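Local atomic coordinates of protein transport protein HOFQ (Aggregatibacter actinomycetemcomitans, PDB entry 2Y3M), a protein that probably serves as the outer-membrane secretin of natural competence, its extra-membranous domains binding DNA during uptake. Residues Q68-T76 against L132-R143; Q104-L112 against Q150-K160. One frame throughout, in Å; residues are numbered along the deposited sequence.

Contact 1 of 2, residues Q68-T76 against L132-R143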
loop_
_atom_site.group_PDB
_atom_site.type_symbol
_atom_site.label_atom_id
_atom_site.label_comp_id
_atom_site.label_asym_id
_atom_site.label_seq_id
_atom_site.Cartn_x
_atom_site.Cartn_y
_atom_site.Cartn_z
ATOM N N GLN B 68 -1.301 -7.397 6.792
ATOM C CA GLN B 68 -0.852 -8.162 7.946
ATOM C C GLN B 68 -0.773 -9.639 7.591
ATOM O O GLN B 68 -1.620 -10.174 6.870
ATOM C CB GLN B 68 -1.729 -7.915 9.180
ATOM C CG GLN B 68 -3.235 -7.996 8.952
ATOM C CD GLN B 68 -4.025 -7.220 10.002
ATOM O OE1 GLN B 68 -3.572 -6.188 10.506
ATOM N NE2 GLN B 68 -5.214 -7.715 10.331
ATOM N N GLU B 69 0.274 -10.286 8.082
ATOM C CA GLU B 69 0.523 -11.679 7.755
ATOM C C GLU B 69 0.332 -12.586 8.961
ATOM O O GLU B 69 0.804 -12.292 10.064
ATOM C CB GLU B 69 1.914 -11.866 7.131
ATOM C CG GLU B 69 2.990 -10.892 7.613
ATOM C CD GLU B 69 4.384 -11.246 7.112
ATOM O OE1 GLU B 69 4.696 -12.448 6.974
ATOM O OE2 GLU B 69 5.180 -10.315 6.870
ATOM N N ASN B 70 -0.392 -13.677 8.736
ATOM C CA ASN B 70 -0.551 -14.731 9.721
ATOM C C ASN B 70 0.605 -15.719 9.569
ATOM O O ASN B 70 1.458 -15.540 8.697
ATOM C CB ASN B 70 -1.912 -15.411 9.537
ATOM C CG ASN B 70 -3.081 -14.457 9.780
ATOM O OD1 ASN B 70 -3.973 -14.320 8.938
ATOM N ND2 ASN B 70 -3.071 -13.783 10.930
ATOM N N GLY B 71 0.653 -16.745 10.411
ATOM C CA GLY B 71 1.721 -17.741 10.328
ATOM C C GLY B 71 1.811 -18.420 8.970
ATOM O O GLY B 71 0.842 -18.440 8.208
ATOM N N ILE B 72 2.983 -18.968 8.664
ATOM C CA ILE B 72 3.173 -19.745 7.442
ATOM C C ILE B 72 2.692 -21.183 7.656
ATOM O O ILE B 72 2.876 -21.765 8.727
ATOM C CB ILE B 72 4.635 -19.721 6.941
ATOM C CG1 ILE B 72 5.137 -18.284 6.773
ATOM C CG2 ILE B 72 4.773 -20.461 5.610
ATOM C CD1 ILE B 72 6.061 -17.816 7.879
ATOM N N TYR B 73 2.055 -21.735 6.628
ATOM C CA TYR B 73 1.498 -23.073 6.676
ATOM C C TYR B 73 2.228 -23.939 5.643
ATOM O O TYR B 73 2.348 -23.557 4.482
ATOM C CB TYR B 73 -0.014 -22.983 6.407
ATOM C CG TYR B 73 -0.832 -24.241 6.630
ATOM C CD1 TYR B 73 -0.725 -24.985 7.810
ATOM C CD2 TYR B 73 -1.758 -24.663 5.672
ATOM C CE1 TYR B 73 -1.500 -26.138 8.014
ATOM C CE2 TYR B 73 -2.538 -25.810 5.864
ATOM C CZ TYR B 73 -2.403 -26.542 7.035
ATOM O OH TYR B 73 -3.169 -27.672 7.220
ATOM N N TYR B 74 2.744 -25.086 6.078
ATOM C CA TYR B 74 3.465 -26.006 5.190
ATOM C C TYR B 74 2.745 -27.354 5.124
ATOM O O TYR B 74 2.632 -28.061 6.126
ATOM C CB TYR B 74 4.925 -26.163 5.642
ATOM C CG TYR B 74 5.725 -27.189 4.862
ATOM C CD1 TYR B 74 6.215 -26.906 3.578
ATOM C CD2 TYR B 74 5.995 -28.442 5.410
ATOM C CE1 TYR B 74 6.950 -27.862 2.863
ATOM C CE2 TYR B 74 6.723 -29.400 4.707
ATOM C CZ TYR B 74 7.195 -29.109 3.440
ATOM O OH TYR B 74 7.918 -30.073 2.767
ATOM N N PHE B 75 2.251 -27.696 3.936
ATOM C CA PHE B 75 1.393 -28.865 3.760
ATOM C C PHE B 75 1.455 -29.372 2.323
ATOM O O PHE B 75 2.016 -28.705 1.449
ATOM C CB PHE B 75 -0.055 -28.514 4.141
ATOM C CG PHE B 75 -0.751 -27.609 3.152
ATOM C CD1 PHE B 75 -0.393 -26.267 3.036
ATOM C CD2 PHE B 75 -1.768 -28.104 2.338
ATOM C CE1 PHE B 75 -1.036 -25.433 2.121
ATOM C CE2 PHE B 75 -2.419 -27.278 1.425
ATOM C CZ PHE B 75 -2.052 -25.941 1.315
ATOM N N THR B 76 0.868 -30.545 2.082
ATOM C CA THR B 76 0.769 -31.109 0.735
ATOM C C THR B 76 -0.575 -30.752 0.106
ATOM O O THR B 76 -1.637 -31.059 0.658
ATOM C CB THR B 76 0.990 -32.640 0.735
ATOM O OG1 THR B 76 2.302 -32.924 1.228
ATOM C CG2 THR B 76 0.864 -33.220 -0.670
ATOM N N LEU B 132 7.668 -34.484 5.360
ATOM C CA LEU B 132 6.490 -35.080 5.995
ATOM C C LEU B 132 5.803 -36.073 5.066
ATOM O O LEU B 132 6.033 -36.062 3.859
ATOM C CB LEU B 132 5.481 -33.980 6.360
ATOM C CG LEU B 132 5.942 -32.723 7.110
ATOM C CD1 LEU B 132 4.924 -31.617 6.968
ATOM C CD2 LEU B 132 6.198 -33.002 8.575
ATOM N N SER B 133 4.958 -36.930 5.636
ATOM C CA SER B 133 4.046 -37.764 4.850
ATOM C C SER B 133 2.979 -36.868 4.211
ATOM O O SER B 133 2.756 -35.752 4.682
ATOM C CB SER B 133 3.363 -38.802 5.745
ATOM O OG SER B 133 2.256 -38.232 6.428
ATOM N N PRO B 134 2.294 -37.364 3.160
ATOM C CA PRO B 134 1.262 -36.559 2.487
ATOM C C PRO B 134 0.176 -36.027 3.434
ATOM O O PRO B 134 -0.456 -35.019 3.133
ATOM C CB PRO B 134 0.648 -37.538 1.476
ATOM C CG PRO B 134 1.688 -38.606 1.283
ATOM C CD PRO B 134 2.389 -38.727 2.597
ATOM N N ASN B 135 -0.025 -36.696 4.567
ATOM C CA ASN B 135 -0.990 -36.257 5.577
ATOM C C ASN B 135 -0.397 -35.313 6.618
ATOM O O ASN B 135 -1.090 -34.880 7.543
ATOM C CB ASN B 135 -1.616 -37.465 6.270
ATOM C CG ASN B 135 -2.503 -38.265 5.345
ATOM O OD1 ASN B 135 -3.649 -37.897 5.092
ATOM N ND2 ASN B 135 -1.979 -39.369 4.835
ATOM N N GLY B 136 0.886 -34.997 6.457
ATOM C CA GLY B 136 1.597 -34.108 7.361
ATOM C C GLY B 136 1.483 -32.634 7.024
ATOM O O GLY B 136 1.351 -32.246 5.856
ATOM N N SER B 137 1.525 -31.812 8.065
ATOM C CA SER B 137 1.547 -30.371 7.905
ATOM C C SER B 137 2.361 -29.745 9.022
ATOM O O SER B 137 2.485 -30.312 10.109
ATOM C CB SER B 137 0.129 -29.789 7.889
ATOM O OG SER B 137 -0.520 -29.998 9.129
ATOM N N ILE B 138 2.927 -28.581 8.727
ATOM C CA ILE B 138 3.571 -27.751 9.728
ATOM C C ILE B 138 3.037 -26.336 9.614
ATOM O O ILE B 138 2.822 -25.827 8.513
ATOM C CB ILE B 138 5.111 -27.770 9.607
ATOM C CG1 ILE B 138 5.660 -29.128 10.077
ATOM C CG2 ILE B 138 5.730 -26.631 10.425
ATOM C CD1 ILE B 138 7.160 -29.341 9.835
ATOM N N THR B 139 2.778 -25.723 10.762
ATOM C CA THR B 139 2.451 -24.313 10.813
ATOM C C THR B 139 3.445 -23.653 11.768
ATOM O O THR B 139 3.696 -24.154 12.869
ATOM C CB THR B 139 0.957 -24.070 11.188
ATOM O OG1 THR B 139 0.698 -22.668 11.286
ATOM C CG2 THR B 139 0.600 -24.707 12.500
ATOM N N PHE B 140 4.045 -22.552 11.326
ATOM C CA PHE B 140 5.118 -21.914 12.088
ATOM C C PHE B 140 5.097 -20.397 11.981
ATOM O O PHE B 140 4.439 -19.839 11.106
ATOM C CB PHE B 140 6.488 -22.458 11.666
ATOM C CG PHE B 140 6.862 -22.153 10.236
ATOM C CD1 PHE B 140 6.344 -22.916 9.182
ATOM C CD2 PHE B 140 7.754 -21.120 9.944
ATOM C CE1 PHE B 140 6.703 -22.656 7.862
ATOM C CE2 PHE B 140 8.120 -20.839 8.624
ATOM C CZ PHE B 140 7.593 -21.609 7.576
ATOM N N ASP B 141 5.842 -19.742 12.868
ATOM C CA ASP B 141 5.824 -18.295 12.968
ATOM C C ASP B 141 7.117 -17.803 13.605
ATOM O O ASP B 141 7.460 -18.215 14.706
ATOM C CB ASP B 141 4.624 -17.873 13.818
ATOM C CG ASP B 141 4.241 -16.434 13.619
ATOM O OD1 ASP B 141 5.138 -15.568 13.591
ATOM O OD2 ASP B 141 3.028 -16.164 13.502
ATOM N N ASP B 142 7.825 -16.911 12.920
ATOM C CA ASP B 142 9.073 -16.337 13.448
ATOM C C ASP B 142 8.883 -15.343 14.607
ATOM O O ASP B 142 9.853 -15.011 15.306
ATOM C CB ASP B 142 9.879 -15.674 12.324
ATOM C CG ASP B 142 10.633 -16.677 11.466
ATOM O OD1 ASP B 142 10.605 -17.886 11.770
ATOM O OD2 ASP B 142 11.266 -16.246 10.480
ATOM N N ARG B 143 7.650 -14.865 14.802
ATOM C CA ARG B 143 7.346 -13.897 15.865
ATOM C C ARG B 143 7.389 -14.570 17.229
ATOM O O ARG B 143 8.231 -14.246 18.065
ATOM C CB ARG B 143 5.966 -13.271 15.676
ATOM C CG ARG B 143 5.780 -12.407 14.459
ATOM C CD ARG B 143 4.344 -11.926 14.438
ATOM N NE ARG B 143 3.972 -11.293 13.176
ATOM C CZ ARG B 143 3.482 -11.938 12.118
ATOM N NH1 ARG B 143 3.302 -13.256 12.146
ATOM N NH2 ARG B 143 3.174 -11.253 11.024
HETATM O O HOH W 1 2.045 -8.572 9.883
HETATM O O HOH W 2 -0.822 -32.200 4.215
#
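Ile72 lies over one face of the Phe140 ring, with CB 3.9 Å from the ring centroid and 26° off its normal, a CH-pi contact. Phe140 reaches it because its CG sits between the backbone N and the carbonyl carbon (chi1 64°), which swings the ring across to the neighbouring strand; Ile72 CG2 comes near Phe140 CZ, and CD1 near CE2. A branched aliphatic chain and a flat ring fit together closely, and Phe55 and Leu51 of the second subunit pack against the pair. Further along the same face, Tyr74 CE2 meets Leu132 CD1 at 3.6 Å, while Met121 of helix 117-125 also touches Tyr74. On the other face Tyr73 receives Thr139 CB at its ring edge, and its own CE2 lies over a face of the Phe75 ring; these bulky or beta-branched residues suit an extended strand.

The backbones join Ile72 to Phe140 and Tyr74 to Ile138 as antiparallel hydrogen-bonded pairs, the Phe140 N to Ile72 O bond measuring 3.0 Å. At one end a water bridges Thr76 N, Pro134 O and Gly136 O, where the type I turn of Ser133 to Gly136 leads into the strand. At the other, Arg143 NH2 makes a weak bond to Glu69 O (2.8 Å). Its NH1 forms a salt bridge with Asp141 OD2 at 3.2 Å, and Asp141 OD1 accepts Arg143 N in an Asx turn. The Glu69 carboxylate instead pairs with Lys62 of the second subunit. Strands 68-76 and 137-141 thus form the central pairing of an antiparallel sheet, flanked by strands 6-14 and 146-151 respectively.

Contact 2 of 2, residues Q104-L112 against Q150-K160. Unlike the reference sequence in segment 104-112: Asn106 (reference Thr).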
loop_
_atom_site.group_PDB
_atom_site.type_symbol
_atom_site.label_atom_id
_atom_site.label_comp_id
_atom_site.label_asym_id
_atom_site.label_seq_id
_atom_site.Cartn_x
_atom_site.Cartn_y
_atom_site.Cartn_z
ATOM N N GLN B 104 -4.246 -42.397 12.591
ATOM C CA GLN B 104 -3.912 -41.586 13.753
ATOM C C GLN B 104 -2.822 -40.574 13.426
ATOM O O GLN B 104 -1.753 -40.938 12.931
ATOM C CB GLN B 104 -3.473 -42.476 14.924
ATOM C CG GLN B 104 -2.941 -41.720 16.152
ATOM C CD GLN B 104 -3.993 -40.858 16.836
ATOM O OE1 GLN B 104 -5.136 -41.279 17.024
ATOM N NE2 GLN B 104 -3.605 -39.647 17.220
ATOM N N LEU B 105 -3.109 -39.305 13.699
ATOM C CA LEU B 105 -2.113 -38.245 13.593
ATOM C C LEU B 105 -1.775 -37.705 14.980
ATOM O O LEU B 105 -2.671 -37.486 15.803
ATOM C CB LEU B 105 -2.602 -37.105 12.689
ATOM C CG LEU B 105 -2.905 -37.368 11.208
ATOM C CD1 LEU B 105 -3.282 -36.066 10.514
ATOM C CD2 LEU B 105 -1.746 -38.043 10.475
ATOM N N ASN B 106 -0.481 -37.509 15.232
ATOM C CA ASN B 106 -0.014 -36.850 16.450
ATOM C C ASN B 106 0.275 -35.372 16.216
ATOM O O ASN B 106 0.535 -34.959 15.090
ATOM C CB ASN B 106 1.230 -37.546 17.007
ATOM C CG ASN B 106 0.902 -38.821 17.764
ATOM O OD1 ASN B 106 -0.248 -39.269 17.806
ATOM N ND2 ASN B 106 1.920 -39.415 18.365
ATOM N N THR B 107 0.230 -34.590 17.292
ATOM C CA THR B 107 0.474 -33.151 17.243
ATOM C C THR B 107 1.546 -32.757 18.254
ATOM O O THR B 107 1.601 -33.310 19.348
ATOM C CB THR B 107 -0.827 -32.359 17.512
ATOM O OG1 THR B 107 -1.786 -32.674 16.500
ATOM C CG2 THR B 107 -0.578 -30.861 17.487
ATOM N N ALA B 108 2.401 -31.808 17.879
ATOM C CA ALA B 108 3.453 -31.322 18.767
ATOM C C ALA B 108 3.762 -29.846 18.536
ATOM O O ALA B 108 3.929 -29.401 17.400
ATOM C CB ALA B 108 4.717 -32.156 18.616
ATOM N N THR B 109 3.822 -29.098 19.628
ATOM C CA THR B 109 4.244 -27.713 19.592
ATOM C C THR B 109 5.709 -27.677 19.969
ATOM O O THR B 109 6.107 -28.201 21.006
ATOM C CB THR B 109 3.443 -26.869 20.588
ATOM O OG1 THR B 109 2.059 -26.895 20.225
ATOM C CG2 THR B 109 3.943 -25.426 20.611
ATOM N N ILE B 110 6.518 -27.065 19.120
ATOM C CA ILE B 110 7.927 -26.914 19.428
ATOM C C ILE B 110 8.253 -25.433 19.580
ATOM O O ILE B 110 8.016 -24.631 18.677
ATOM C CB ILE B 110 8.814 -27.642 18.392
ATOM C CG1 ILE B 110 8.440 -29.132 18.366
ATOM C CG2 ILE B 110 10.285 -27.493 18.749
ATOM C CD1 ILE B 110 8.758 -29.845 17.080
ATOM N N LYS B 111 8.758 -25.082 20.756
ATOM C CA LYS B 111 9.107 -23.710 21.074
ATOM C C LYS B 111 10.606 -23.553 20.895
ATOM O O LYS B 111 11.386 -24.167 21.616
ATOM C CB LYS B 111 8.722 -23.386 22.516
ATOM C CG LYS B 111 7.254 -23.580 22.832
ATOM C CD LYS B 111 6.968 -23.224 24.277
ATOM C CE LYS B 111 5.481 -23.087 24.537
ATOM N NZ LYS B 111 5.229 -22.564 25.917
ATOM N N LEU B 112 11.014 -22.731 19.936
ATOM C CA LEU B 112 12.440 -22.564 19.668
ATOM C C LEU B 112 13.088 -21.575 20.624
ATOM O O LEU B 112 12.430 -20.664 21.122
ATOM C CB LEU B 112 12.673 -22.162 18.218
ATOM C CG LEU B 112 12.159 -23.179 17.201
ATOM C CD1 LEU B 112 12.182 -22.563 15.830
ATOM C CD2 LEU B 112 12.974 -24.471 17.234
ATOM N N GLN B 150 1.908 -31.669 12.599
ATOM C CA GLN B 150 0.903 -32.726 12.618
ATOM C C GLN B 150 1.206 -33.776 11.557
ATOM O O GLN B 150 1.213 -33.476 10.361
ATOM C CB GLN B 150 -0.504 -32.162 12.414
ATOM C CG GLN B 150 -1.588 -33.234 12.467
ATOM C CD GLN B 150 -2.991 -32.697 12.247
ATOM O OE1 GLN B 150 -3.262 -31.991 11.275
ATOM N NE2 GLN B 150 -3.896 -33.051 13.142
ATOM N N ASP B 151 1.449 -35.005 12.002
ATOM C CA ASP B 151 1.747 -36.109 11.094
ATOM C C ASP B 151 1.591 -37.454 11.801
ATOM O O ASP B 151 1.275 -37.500 12.992
ATOM C CB ASP B 151 3.169 -35.963 10.528
ATOM C CG ASP B 151 3.317 -36.580 9.151
ATOM O OD1 ASP B 151 2.371 -37.258 8.695
ATOM O OD2 ASP B 151 4.372 -36.380 8.511
ATOM N N GLU B 152 1.807 -38.542 11.064
ATOM C CA GLU B 152 1.908 -39.881 11.648
ATOM C C GLU B 152 2.898 -39.855 12.822
ATOM O O GLU B 152 3.851 -39.080 12.800
ATOM C CB GLU B 152 2.370 -40.890 10.596
ATOM C CG GLU B 152 1.511 -40.963 9.338
ATOM C CD GLU B 152 2.169 -41.777 8.226
ATOM O OE1 GLU B 152 3.302 -42.275 8.423
ATOM O OE2 GLU B 152 1.554 -41.920 7.148
ATOM N N PRO B 153 2.667 -40.683 13.858
ATOM C CA PRO B 153 3.440 -40.536 15.098
ATOM C C PRO B 153 4.970 -40.623 14.960
ATOM O O PRO B 153 5.688 -39.842 15.588
ATOM C CB PRO B 153 2.890 -41.652 16.005
ATOM C CG PRO B 153 2.039 -42.510 15.129
ATOM C CD PRO B 153 1.563 -41.645 14.017
ATOM N N ARG B 154 5.467 -41.553 14.152
ATOM C CA ARG B 154 6.915 -41.697 13.972
ATOM C C ARG B 154 7.526 -40.462 13.294
ATOM O O ARG B 154 8.624 -40.019 13.662
ATOM C CB ARG B 154 7.241 -42.979 13.205
ATOM C CG ARG B 154 8.726 -43.280 13.088
ATOM C CD ARG B 154 8.987 -44.757 12.808
ATOM N NE ARG B 154 7.967 -45.331 11.933
ATOM C CZ ARG B 154 7.923 -45.176 10.612
ATOM N NH1 ARG B 154 8.854 -44.471 9.979
ATOM N NH2 ARG B 154 6.938 -45.733 9.923
ATOM N N SER B 155 6.797 -39.908 12.324
ATOM C CA SER B 155 7.182 -38.667 11.663
ATOM C C SER B 155 7.309 -37.506 12.659
ATOM O O SER B 155 8.340 -36.828 12.688
ATOM C CB SER B 155 6.184 -38.325 10.562
ATOM O OG SER B 155 6.582 -37.160 9.865
ATOM N N VAL B 156 6.281 -37.290 13.482
ATOM C CA VAL B 156 6.324 -36.237 14.495
ATOM C C VAL B 156 7.559 -36.411 15.381
ATOM O O VAL B 156 8.310 -35.457 15.600
ATOM C CB VAL B 156 5.027 -36.188 15.364
ATOM C CG1 VAL B 156 5.197 -35.247 16.566
ATOM C CG2 VAL B 156 3.825 -35.767 14.523
ATOM N N ARG B 157 7.761 -37.638 15.862
ATOM C CA ARG B 157 8.858 -38.000 16.761
ATOM C C ARG B 157 10.242 -37.598 16.236
ATOM O O ARG B 157 10.999 -36.915 16.924
ATOM C CB ARG B 157 8.825 -39.512 17.039
ATOM C CG ARG B 157 9.938 -40.000 17.942
ATOM C CD ARG B 157 10.141 -41.504 17.825
ATOM N NE ARG B 157 11.158 -42.005 18.756
ATOM C CZ ARG B 157 12.454 -42.125 18.470
ATOM N NH1 ARG B 157 12.913 -41.779 17.272
ATOM N NH2 ARG B 157 13.297 -42.595 19.386
ATOM N N ASN B 158 10.567 -38.036 15.022
ATOM C CA ASN B 158 11.883 -37.802 14.441
ATOM C C ASN B 158 12.138 -36.355 14.007
ATOM O O ASN B 158 13.274 -35.882 14.054
ATOM C CB ASN B 158 12.121 -38.759 13.277
ATOM C CG ASN B 158 12.101 -40.209 13.709
ATOM O OD1 ASN B 158 12.429 -40.537 14.856
ATOM N ND2 ASN B 158 11.713 -41.091 12.792
ATOM N N ILE B 159 11.086 -35.664 13.585
ATOM C CA ILE B 159 11.222 -34.270 13.180
ATOM C C ILE B 159 11.370 -33.392 14.413
ATOM O O ILE B 159 12.171 -32.458 14.422
ATOM C CB ILE B 159 10.064 -33.820 12.283
ATOM C CG1 ILE B 159 10.152 -34.544 10.942
ATOM C CG2 ILE B 159 10.095 -32.305 12.062
ATOM C CD1 ILE B 159 8.857 -34.588 10.201
ATOM N N LYS B 160 10.621 -33.721 15.462
ATOM C CA LYS B 160 10.780 -33.086 16.763
ATOM C C LYS B 160 12.226 -33.249 17.241
ATOM O O LYS B 160 12.825 -32.312 17.764
ATOM C CB LYS B 160 9.786 -33.681 17.767
ATOM C CG LYS B 160 9.751 -33.012 19.125
ATOM C CD LYS B 160 8.572 -33.505 19.954
ATOM C CE LYS B 160 8.778 -33.182 21.421
ATOM N NZ LYS B 160 7.559 -33.444 22.227
HETATM O O HOH W 3 4.607 -38.915 17.855
#
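Asn106, Gln150 and Leu105 bury the most surface where strand 106-111 meets the strand-to-helix connection 150-160, an alpha+beta layering in which helix 153-166 packs on one face of an antiparallel sheet, consistent with the type I KH-like fold reported for these domains. The short strand and helix segments run 20° from parallel, 8.0 Å apart at their closest.

Asn106 joins both elements. Its backbone pairs with Asp151 in an antiparallel hydrogen-bonded pair, N giving a 2.8 Å bond to Asp151 O. The side chain turns to the helix, where CB approaches Val156 CG2; the Asn106 and Pro153 side chains cross at about a right angle, ND2 lying 3.4 Å from Pro153 CB. Proline suits this first helical turn, since its fixed phi is compatible with a helix and its missing N-H is not needed there; Glu152 holds the N-cap position.

On the other face, Gln150 extends its chain with CG anti to the backbone N (chi1 -178°), laying its methylene and amide carbon beside Leu105. Leu105 CD1 is 3.8 Å from Gln150 CD, the two side chains crossing nearly perpendicular, while CD2 reaches the Glu152 backbone. The aliphatic part of Gln150 thus gives Leu105 an apolar surface to pack on.

Further along, small Ala108 lets the helix approach, its CB meeting Val156 CG1 at 3.7 Å. Ile110 CD1 then lies against the aliphatic base of Lys160, 3.9 Å from CG. Asp151 ties the strand's end to the helix: OD1 accepts Glu152 N and Ser133 OG, and OD2 accepts Ser155 OG. Beside Pro153, a water takes a bond from Asn106 ND2 at 2.8 Å and gives one to Pro153 O at 2.7 Å.

Contacts 1 and 2 have centres 13 Å apart in one five-stranded antiparallel sheet, ordered 6-14, 67-76, 137-141, 146-151, 106-111. Contact 1 joins the second and third strands; contact 2 joins the last two and adds helix 153-166. Their segments alternate along the chain: strand 106-111 follows 67-76 in sequence but sits at the far edge of the sheet, beyond 137-141 and 146-151. The contacts meet directly through a probable hydrogen bond from Ser137 N to Gln150 O (2.9 Å), through Ser133 and Asp151, and through Leu132 CD2 packing on Ile159 CD1. Together they tie strands from distant parts of the chain into one sheet.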